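Local coordinates for protein bacillaene synthase dehydratase PksH (PDB 3HP0) that catalyses the dehydration of an (S)-3-hydroxy-3-methylglutaryl group tethered to PksL, giving a 3-methylglutaconyl group during bacillaene biosynthesis, at residues Glu137-Leu142 with Leu165-Ile170. Numbering follows the deposited sequence.
Sequences ELLFGL and LMTKPI
L139 and T167 make the tight half of this contact: the methyl CD1 of L139 lies 3.3 Å from CG2 of T167, close for two carbons. The leucine branch point is also near, with CG of L139 3.7 Å from CG2 of T167, so the two side chains meet at an angle through more than one atom. In T167 a chi1 of -58° sets OG1 beside the backbone N and leaves CG2 anti to it, facing L139; OG1 of T167 keeps only a looser approach, 3.9 Å from CG of L139. T167 has left helix 157-166 with positive phi (63°), and its side chain also touches S136. In this crotonase-family chain the short 3-10 turn 137-139, in the loop after strand 132-134, is thereby set against the C-terminal end of that helix. E137, an active-site residue, begins the turn but stays clear of the second segment, its side chain reaching A113 and P144 instead. The L138/L165 half is looser, though the whole contact is at the surface, with L139 and L165 both exposed. L138 and L165 extend alongside one another in the same direction, with their CD2 methyls 4.0 Å apart, while CD2 of L138 rests 3.9 Å from CA of L165.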
loop_
_atom_site.group_PDB
_atom_site.type_symbol
_atom_site.label_atom_id
_atom_site.label_comp_id
_atom_site.label_asym_id
_atom_site.label_seq_id
_atom_site.Cartn_x
_atom_site.Cartn_y
_atom_site.Cartn_z
ATOM N N GLU A 137 10.119 5.629 -9.230
ATOM C CA GLU A 137 9.394 6.694 -9.915
ATOM C C GLU A 137 10.234 7.888 -10.371
ATOM O O GLU A 137 10.065 8.370 -11.489
ATOM C CB GLU A 137 8.253 7.209 -9.030
ATOM C CG GLU A 137 7.152 6.192 -8.731
ATOM C CD GLU A 137 7.649 5.002 -7.936
ATOM O OE1 GLU A 137 8.354 5.213 -6.922
ATOM O OE2 GLU A 137 7.329 3.857 -8.319
ATOM N N LEU A 138 11.138 8.364 -9.518
ATOM C CA LEU A 138 11.949 9.532 -9.845
ATOM C C LEU A 138 12.800 9.383 -11.110
ATOM O O LEU A 138 13.263 10.379 -11.675
ATOM C CB LEU A 138 12.825 9.909 -8.647
ATOM C CG LEU A 138 13.313 11.361 -8.546
ATOM C CD1 LEU A 138 12.143 12.326 -8.628
ATOM C CD2 LEU A 138 14.053 11.553 -7.227
ATOM N N LEU A 139 13.001 8.148 -11.561
ATOM C CA LEU A 139 13.776 7.915 -12.774
ATOM C C LEU A 139 12.984 8.441 -13.982
ATOM O O LEU A 139 13.550 8.767 -15.027
ATOM C CB LEU A 139 14.068 6.419 -12.935
ATOM C CG LEU A 139 15.004 5.804 -11.886
ATOM C CD1 LEU A 139 15.002 4.288 -11.996
ATOM C CD2 LEU A 139 16.404 6.362 -12.066
ATOM N N PHE A 140 11.669 8.536 -13.825
ATOM C CA PHE A 140 10.812 9.029 -14.888
ATOM C C PHE A 140 10.230 10.386 -14.513
ATOM O O PHE A 140 9.191 10.793 -15.028
ATOM C CB PHE A 140 9.681 8.037 -15.162
ATOM C CG PHE A 140 10.157 6.663 -15.539
ATOM C CD1 PHE A 140 10.011 5.596 -14.660
ATOM C CD2 PHE A 140 10.778 6.439 -16.764
ATOM C CE1 PHE A 140 10.478 4.326 -14.998
ATOM C CE2 PHE A 140 11.250 5.172 -17.111
ATOM C CZ PHE A 140 11.101 4.118 -16.228
ATOM N N GLY A 141 10.901 11.086 -13.608
ATOM C CA GLY A 141 10.426 12.393 -13.199
ATOM C C GLY A 141 9.235 12.325 -12.258
ATOM O O GLY A 141 8.736 13.352 -11.795
ATOM N N LEU A 142 8.764 11.120 -11.966
ATOM C CA LEU A 142 7.632 10.992 -11.064
ATOM C C LEU A 142 8.097 10.869 -9.612
ATOM O O LEU A 142 9.284 11.001 -9.303
ATOM C CB LEU A 142 6.789 9.761 -11.416
ATOM C CG LEU A 142 6.071 9.547 -12.763
ATOM C CD1 LEU A 142 5.540 10.864 -13.314
ATOM C CD2 LEU A 142 7.015 8.912 -13.738
ATOM N N LEU A 165 15.200 9.460 -3.705
ATOM C CA LEU A 165 16.303 10.008 -4.484
ATOM C C LEU A 165 17.240 8.924 -5.017
ATOM O O LEU A 165 17.689 9.011 -6.158
ATOM C CB LEU A 165 17.120 10.998 -3.646
ATOM C CG LEU A 165 16.501 12.343 -3.248
ATOM C CD1 LEU A 165 17.383 13.020 -2.219
ATOM C CD2 LEU A 165 16.335 13.233 -4.467
HETATM N N MSE A 166 17.520 7.904 -4.201
HETATM C CA MSE A 166 18.434 6.828 -4.596
HETATM C C MSE A 166 17.857 5.732 -5.486
HETATM O O MSE A 166 18.603 5.003 -6.131
HETATM C CB MSE A 166 19.074 6.195 -3.360
HETATM C CG MSE A 166 20.072 7.099 -2.649
HETATM SE SE MSE A 166 21.466 7.783 -3.814
HETATM C CE MSE A 166 20.819 9.576 -4.036
ATOM N N THR A 167 16.538 5.598 -5.493
ATOM C CA THR A 167 15.883 4.624 -6.353
ATOM C C THR A 167 16.183 3.137 -6.132
ATOM O O THR A 167 15.474 2.277 -6.663
ATOM C CB THR A 167 16.203 4.948 -7.813
ATOM O OG1 THR A 167 15.759 6.277 -8.102
ATOM C CG2 THR A 167 15.529 3.958 -8.751
ATOM N N LYS A 168 17.212 2.809 -5.364
ATOM C CA LYS A 168 17.508 1.395 -5.182
ATOM C C LYS A 168 16.717 0.722 -4.072
ATOM O O LYS A 168 16.575 1.260 -2.973
ATOM C CB LYS A 168 19.004 1.172 -4.960
ATOM C CG LYS A 168 19.575 1.785 -3.706
ATOM C CD LYS A 168 21.018 1.329 -3.519
ATOM C CE LYS A 168 21.104 -0.195 -3.410
ATOM N NZ LYS A 168 22.475 -0.665 -3.057
ATOM N N PRO A 169 16.197 -0.481 -4.351
ATOM C CA PRO A 169 15.418 -1.229 -3.370
ATOM C C PRO A 169 16.209 -1.418 -2.085
ATOM O O PRO A 169 17.436 -1.523 -2.113
ATOM C CB PRO A 169 15.136 -2.545 -4.091
ATOM C CG PRO A 169 16.328 -2.701 -4.963
ATOM C CD PRO A 169 16.495 -1.319 -5.524
ATOM N N ILE A 170 15.507 -1.434 -0.960
ATOM C CA ILE A 170 16.166 -1.613 0.317
ATOM C C ILE A 170 15.888 -3.032 0.792
ATOM O O ILE A 170 14.898 -3.645 0.388
ATOM C CB ILE A 170 15.659 -0.608 1.370
ATOM C CG1 ILE A 170 14.244 -0.973 1.807
ATOM C CG2 ILE A 170 15.661 0.807 0.786
ATOM C CD1 ILE A 170 13.791 -0.219 3.029
#